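Long-range contacts in pirin family protein (Acinetobacter baumannii, PDB 6D0P), which probably acts as a metal-dependent quercetin 2,3-dioxygenase of the pirin family, whose members are built from two cupin domains: residues Asp45-Tyr50 against Gly121-Val126; Gln77-His82 against Ser113-Glu118. All coordinates share one frame; numbering follows the deposited sequence. Where two conformers were deposited one is given.

Interaction 1. Residues Asp45-Tyr50 against Gly121-Val126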
loop_
_atom_site.group_PDB
_atom_site.type_symbol
_atom_site.label_atom_id
_atom_site.label_comp_id
_atom_site.label_asym_id
_atom_site.label_seq_id
_atom_site.Cartn_x
_atom_site.Cartn_y
_atom_site.Cartn_z
ATOM N N ASP A 45 5.796 0.183 -2.077
ATOM C CA ASP A 45 6.605 1.046 -2.942
ATOM C C ASP A 45 6.107 2.483 -2.778
ATOM O O ASP A 45 4.903 2.754 -2.939
ATOM C CB ASP A 45 6.505 0.667 -4.414
ATOM C CG ASP A 45 7.385 -0.492 -4.837
ATOM O OD1 ASP A 45 8.322 -0.838 -4.075
ATOM O OD2 ASP A 45 7.141 -1.011 -5.964
ATOM N N TYR A 46 7.021 3.389 -2.482
ATOM C CA TYR A 46 6.643 4.787 -2.309
ATOM C C TYR A 46 7.244 5.663 -3.404
ATOM O O TYR A 46 8.467 5.813 -3.492
ATOM C CB TYR A 46 7.086 5.281 -0.931
ATOM C CG TYR A 46 6.937 6.759 -0.682
ATOM C CD1 TYR A 46 5.783 7.436 -1.022
ATOM C CD2 TYR A 46 7.927 7.475 -0.035
ATOM C CE1 TYR A 46 5.626 8.794 -0.758
ATOM C CE2 TYR A 46 7.784 8.829 0.239
ATOM C CZ TYR A 46 6.635 9.498 -0.133
ATOM O OH TYR A 46 6.490 10.840 0.125
ATOM N N ALA A 47 6.392 6.247 -4.234
ATOM C CA ALA A 47 6.864 7.242 -5.189
ATOM C C ALA A 47 6.883 8.588 -4.462
ATOM O O ALA A 47 5.834 9.232 -4.325
ATOM C CB ALA A 47 5.976 7.287 -6.399
ATOM N N ALA A 48 8.032 8.955 -3.919
ATOM C CA ALA A 48 8.186 10.251 -3.286
ATOM C C ALA A 48 7.999 11.338 -4.351
ATOM O O ALA A 48 8.184 11.056 -5.536
ATOM C CB ALA A 48 9.537 10.336 -2.632
ATOM N N PRO A 49 7.643 12.557 -3.947
ATOM C CA PRO A 49 7.346 13.655 -4.906
ATOM C C PRO A 49 8.418 13.776 -5.995
ATOM O O PRO A 49 9.606 13.937 -5.690
ATOM C CB PRO A 49 7.247 14.915 -4.044
ATOM C CG PRO A 49 6.752 14.379 -2.722
ATOM C CD PRO A 49 7.445 13.041 -2.565
ATOM N N TYR A 50 7.976 13.659 -7.238
ATOM C CA TYR A 50 8.865 13.695 -8.393
ATOM C C TYR A 50 8.204 14.530 -9.489
ATOM O O TYR A 50 7.038 14.329 -9.827
ATOM C CB TYR A 50 9.152 12.268 -8.878
ATOM C CG TYR A 50 10.177 12.171 -9.974
ATOM C CD1 TYR A 50 9.848 12.417 -11.296
ATOM C CD2 TYR A 50 11.488 11.816 -9.687
ATOM C CE1 TYR A 50 10.795 12.317 -12.308
ATOM C CE2 TYR A 50 12.441 11.705 -10.690
ATOM C CZ TYR A 50 12.090 11.952 -11.999
ATOM O OH TYR A 50 13.027 11.825 -12.976
ATOM N N GLY A 121 3.705 18.339 -13.228
ATOM C CA GLY A 121 3.790 18.690 -11.810
ATOM C C GLY A 121 4.321 17.524 -10.977
ATOM O O GLY A 121 4.822 16.552 -11.535
ATOM N N LEU A 122 4.199 17.622 -9.650
ATOM C CA LEU A 122 4.727 16.599 -8.761
ATOM C C LEU A 122 3.780 15.399 -8.737
ATOM O O LEU A 122 2.562 15.531 -8.703
ATOM C CB LEU A 122 4.900 17.151 -7.339
ATOM C CG LEU A 122 5.927 18.269 -7.168
ATOM C CD1 LEU A 122 5.865 18.855 -5.765
ATOM C CD2 LEU A 122 7.327 17.770 -7.484
ATOM N N PHE A 123 4.389 14.238 -8.727
ATOM C CA PHE A 123 3.702 12.982 -8.660
ATOM C C PHE A 123 4.112 12.318 -7.349
ATOM O O PHE A 123 5.302 12.242 -7.058
ATOM C CB PHE A 123 4.086 12.117 -9.863
ATOM C CG PHE A 123 3.386 10.787 -9.933
ATOM C CD1 PHE A 123 2.084 10.696 -10.411
ATOM C CD2 PHE A 123 4.028 9.628 -9.543
ATOM C CE1 PHE A 123 1.440 9.474 -10.503
ATOM C CE2 PHE A 123 3.386 8.404 -9.636
ATOM C CZ PHE A 123 2.091 8.326 -10.108
ATOM N N GLU A 124 3.155 11.843 -6.573
ATOM C CA GLU A 124 3.466 11.187 -5.311
ATOM C C GLU A 124 2.388 10.139 -5.062
ATOM O O GLU A 124 1.200 10.456 -5.136
ATOM C CB GLU A 124 3.521 12.207 -4.166
ATOM C CG GLU A 124 3.883 11.589 -2.811
ATOM C CD GLU A 124 3.786 12.546 -1.629
ATOM O OE1 GLU A 124 3.107 13.602 -1.783
ATOM O OE2 GLU A 124 4.375 12.223 -0.544
HETATM N N MSE A 125 2.801 8.905 -4.794
HETATM C CA MSE A 125 1.841 7.836 -4.541
HETATM C C MSE A 125 2.469 6.731 -3.764
HETATM O O MSE A 125 3.676 6.694 -3.608
HETATM C CB MSE A 125 1.241 7.297 -5.855
HETATM C CG MSE A 125 2.203 6.525 -6.739
HETATM SE SE MSE A 125 1.249 5.212 -7.896
HETATM C CE MSE A 125 2.104 3.677 -7.018
ATOM N N VAL A 126 1.623 5.855 -3.236
ATOM C CA VAL A 126 2.041 4.625 -2.563
ATOM C C VAL A 126 1.314 3.452 -3.234
ATOM O O VAL A 126 0.090 3.570 -3.570
ATOM C CB VAL A 126 1.728 4.644 -1.051
ATOM C CG1 VAL A 126 1.681 3.237 -0.460
ATOM C CG2 VAL A 126 2.733 5.501 -0.299
HETATM O O HOH W 1 7.045 10.140 -7.853
#

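Interaction 2. Residues Gln77-His82 against Ser113-Glu118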
loop_
_atom_site.group_PDB
_atom_site.type_symbol
_atom_site.label_atom_id
_atom_site.label_comp_id
_atom_site.label_asym_id
_atom_site.label_seq_id
_atom_site.Cartn_x
_atom_site.Cartn_y
_atom_site.Cartn_z
ATOM N N GLN A 77 -0.244 13.036 -4.894
ATOM C CA GLN A 77 -0.085 14.173 -5.805
ATOM C C GLN A 77 -0.111 13.597 -7.218
ATOM O O GLN A 77 0.494 12.553 -7.484
ATOM C CB GLN A 77 1.210 14.948 -5.574
ATOM C CG GLN A 77 1.346 15.547 -4.179
ATOM C CD GLN A 77 2.504 16.510 -4.075
ATOM O OE1 GLN A 77 2.502 17.584 -4.686
ATOM N NE2 GLN A 77 3.498 16.145 -3.285
ATOM N N GLY A 78 -0.825 14.255 -8.108
ATOM C CA GLY A 78 -0.974 13.684 -9.445
ATOM C C GLY A 78 -2.067 12.621 -9.481
ATOM O O GLY A 78 -2.812 12.439 -8.501
ATOM N N GLU A 79 -2.158 11.890 -10.598
ATOM C CA GLU A 79 -3.265 10.963 -10.832
ATOM C C GLU A 79 -2.778 9.754 -11.625
ATOM O O GLU A 79 -1.905 9.897 -12.459
ATOM C CB GLU A 79 -4.361 11.592 -11.694
ATOM C CG GLU A 79 -4.917 12.912 -11.207
ATOM C CD GLU A 79 -6.134 13.407 -11.988
ATOM O OE1 GLU A 79 -6.327 12.975 -13.180
ATOM O OE2 GLU A 79 -6.896 14.256 -11.416
ATOM N N VAL A 80 -3.404 8.594 -11.391
ATOM C CA VAL A 80 -3.058 7.356 -12.076
ATOM C C VAL A 80 -4.305 6.798 -12.763
ATOM O O VAL A 80 -5.368 6.696 -12.141
ATOM C CB VAL A 80 -2.465 6.337 -11.087
ATOM C CG1 VAL A 80 -2.280 4.949 -11.696
ATOM C CG2 VAL A 80 -1.158 6.829 -10.493
ATOM N N THR A 81 -4.180 6.470 -14.049
ATOM C CA THR A 81 -5.218 5.793 -14.786
ATOM C C THR A 81 -4.767 4.333 -14.980
ATOM O O THR A 81 -3.579 4.065 -15.247
ATOM C CB THR A 81 -5.518 6.482 -16.117
ATOM O OG1 THR A 81 -6.091 7.758 -15.822
ATOM C CG2 THR A 81 -6.485 5.701 -16.990
ATOM N N HIS A 82 -5.682 3.396 -14.795
ATOM C CA HIS A 82 -5.373 1.984 -14.962
ATOM C C HIS A 82 -6.449 1.386 -15.868
ATOM O O HIS A 82 -7.565 1.871 -15.906
ATOM C CB HIS A 82 -5.237 1.268 -13.615
ATOM C CG HIS A 82 -6.422 1.430 -12.725
ATOM N ND1 HIS A 82 -7.388 0.463 -12.606
ATOM C CD2 HIS A 82 -6.827 2.472 -11.962
ATOM C CE1 HIS A 82 -8.335 0.894 -11.789
ATOM N NE2 HIS A 82 -8.010 2.122 -11.371
ATOM N N SER A 113 -2.538 9.723 -15.451
ATOM C CA SER A 113 -3.782 10.077 -16.115
ATOM C C SER A 113 -3.507 11.073 -17.246
ATOM O O SER A 113 -2.547 11.831 -17.180
ATOM C CB SER A 113 -4.749 10.669 -15.153
ATOM O OG SER A 113 -4.460 12.032 -14.918
ATOM N N PRO A 114 -4.364 11.095 -18.263
ATOM C CA PRO A 114 -4.192 12.062 -19.363
ATOM C C PRO A 114 -4.163 13.512 -18.855
ATOM O O PRO A 114 -3.399 14.321 -19.363
ATOM C CB PRO A 114 -5.420 11.852 -20.256
ATOM C CG PRO A 114 -5.791 10.405 -20.038
ATOM C CD PRO A 114 -5.343 10.056 -18.628
ATOM N N GLU A 115 -4.998 13.818 -17.860
ATOM C CA GLU A 115 -5.069 15.159 -17.294
ATOM C C GLU A 115 -3.737 15.517 -16.611
ATOM O O GLU A 115 -3.214 16.623 -16.779
ATOM C CB GLU A 115 -6.241 15.222 -16.314
ATOM C CG GLU A 115 -6.288 16.495 -15.481
ATOM C CD GLU A 115 -7.005 17.660 -16.142
ATOM O OE1 GLU A 115 -7.566 17.470 -17.244
ATOM O OE2 GLU A 115 -7.010 18.757 -15.548
ATOM N N PHE A 116 -3.202 14.588 -15.829
ATOM C CA PHE A 116 -1.924 14.831 -15.155
ATOM C C PHE A 116 -0.797 14.926 -16.188
ATOM O O PHE A 116 0.020 15.833 -16.112
ATOM C CB PHE A 116 -1.608 13.761 -14.111
ATOM C CG PHE A 116 -0.274 13.990 -13.450
ATOM C CD1 PHE A 116 -0.085 15.067 -12.603
ATOM C CD2 PHE A 116 0.810 13.185 -13.745
ATOM C CE1 PHE A 116 1.153 15.316 -12.037
ATOM C CE2 PHE A 116 2.045 13.426 -13.164
ATOM C CZ PHE A 116 2.209 14.491 -12.312
ATOM N N ALA A 117 -0.807 14.061 -17.186
ATOM C CA ALA A 117 0.228 14.073 -18.221
ATOM C C ALA A 117 0.247 15.439 -18.907
ATOM O O ALA A 117 1.312 15.987 -19.122
ATOM C CB ALA A 117 -0.008 12.991 -19.247
ATOM N N GLU A 118 -0.931 15.972 -19.204
ATOM C CA GLU A 118 -1.049 17.248 -19.927
ATOM C C GLU A 118 -0.524 18.413 -19.083
ATOM O O GLU A 118 0.128 19.303 -19.605
ATOM C CB GLU A 118 -2.509 17.518 -20.309
ATOM C CG GLU A 118 -2.737 18.884 -20.949
ATOM C CD GLU A 118 -4.194 19.297 -21.140
ATOM O OE1 GLU A 118 -5.058 18.403 -21.217
ATOM O OE2 GLU A 118 -4.463 20.519 -21.203
#

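Interaction 1. Residues Asp45-Tyr50 against Gly121-Val126
Ala47 and Met125 face each other as a hydrogen-bonded pair of two antiparallel strands: Ala47 N donates to Met125 O at 2.8 Å, and Met125 N returns a bond to Ala47 O at 3.1 Å. Tyr50 and Phe123 form a second such pair, with Phe123 N 2.9 Å from Tyr50 O and Tyr50 N 3.0 Å from Phe123 O. Between them the register slips by one residue, a beta bulge in which Ala48 and Pro49 stand against the single Glu124. Proline suits the bulge because it brings no N-H in need of an acceptor. The extra carbonyl is provided for as well, since one water donates both to Ala48 O at 2.7 Å and to Phe123 O at 2.8 Å, bridging two carbonyl oxygens that cannot bond each other. On the face with Tyr46 and Val126, the tyrosine CG is anti to the backbone N (chi1 172°), and OH donates to Glu124 OE2 at 2.6 Å. It meets the anti side of the carboxylate, whose plane is turned 44° from the ring. Glu124 reaches it with an extended chain lying alongside the Pro49 ring. OE2 also forms a salt bridge with Lys247 of strand 245-253, and OE1 accepts from Gln77 NE2. With both oxygens engaged and a lysine as salt-bridge partner, this buried carboxylate probably remains ionised, tying the strand pair to the C-terminal cupin sheet.

Interaction 2. Residues Gln77-His82 against Ser113-Glu118
Glu79 and Ser113 meet through their side chains, the serine OG donating to Glu79 OE1 at 2.7 Å on the anti side of the carboxylate. The same OG accepts from Phe116 N at 3.0 Å. It can do so because chi1 of 80° sets OG between the backbone N and the carbonyl carbon of Ser113. This is an N-cap: strand 106-112 of the N-terminal cupin domain runs out and helix 114-119 begins, with Pro114, which has no N-H to satisfy, in the first turn. A short side chain with one hydroxyl fits here, able to cap the helix and still give its proton to Glu79. The backbones join too, as Ser113 N donates to Glu79 O at 3.1 Å from 55° out of the carbonyl plane. Beyond the cap, Phe116 lays one ring face over Gly78, whose CA is 4.0 Å from the ring centroid and 30° off its normal, a CH-pi contact. Glycine answers both to this close approach and to backbone angles that would press a CB against the preceding carbonyl. On the other flank, Thr81 OG1 lies 3.3 Å from Ser113 CB while its hydrogen bond goes to Thr91 OG1.

Interactions 1 and 2 lie 12 Å apart between centres and share a seam. Glu124 N probably donates to Gln77 O at 2.9 Å, so residues 77-82 start beside strand 121-131, on the edge away from 45-50. Phe123 CZ packs on Val80 CG2 at 3.6 Å, and Phe116 CZ lies 3.4 Å from Gly121 O where helix 114-119 leads into that strand. Both contacts lie near the metal site, where His64, His66, His108 and Glu110 hold manganese in this crystal and iron is the predicted cofactor. The side chains of Met125 and Val80 each lie about 9 Å from the manganese, and that of Val80 about 4 Å from that of Glu110.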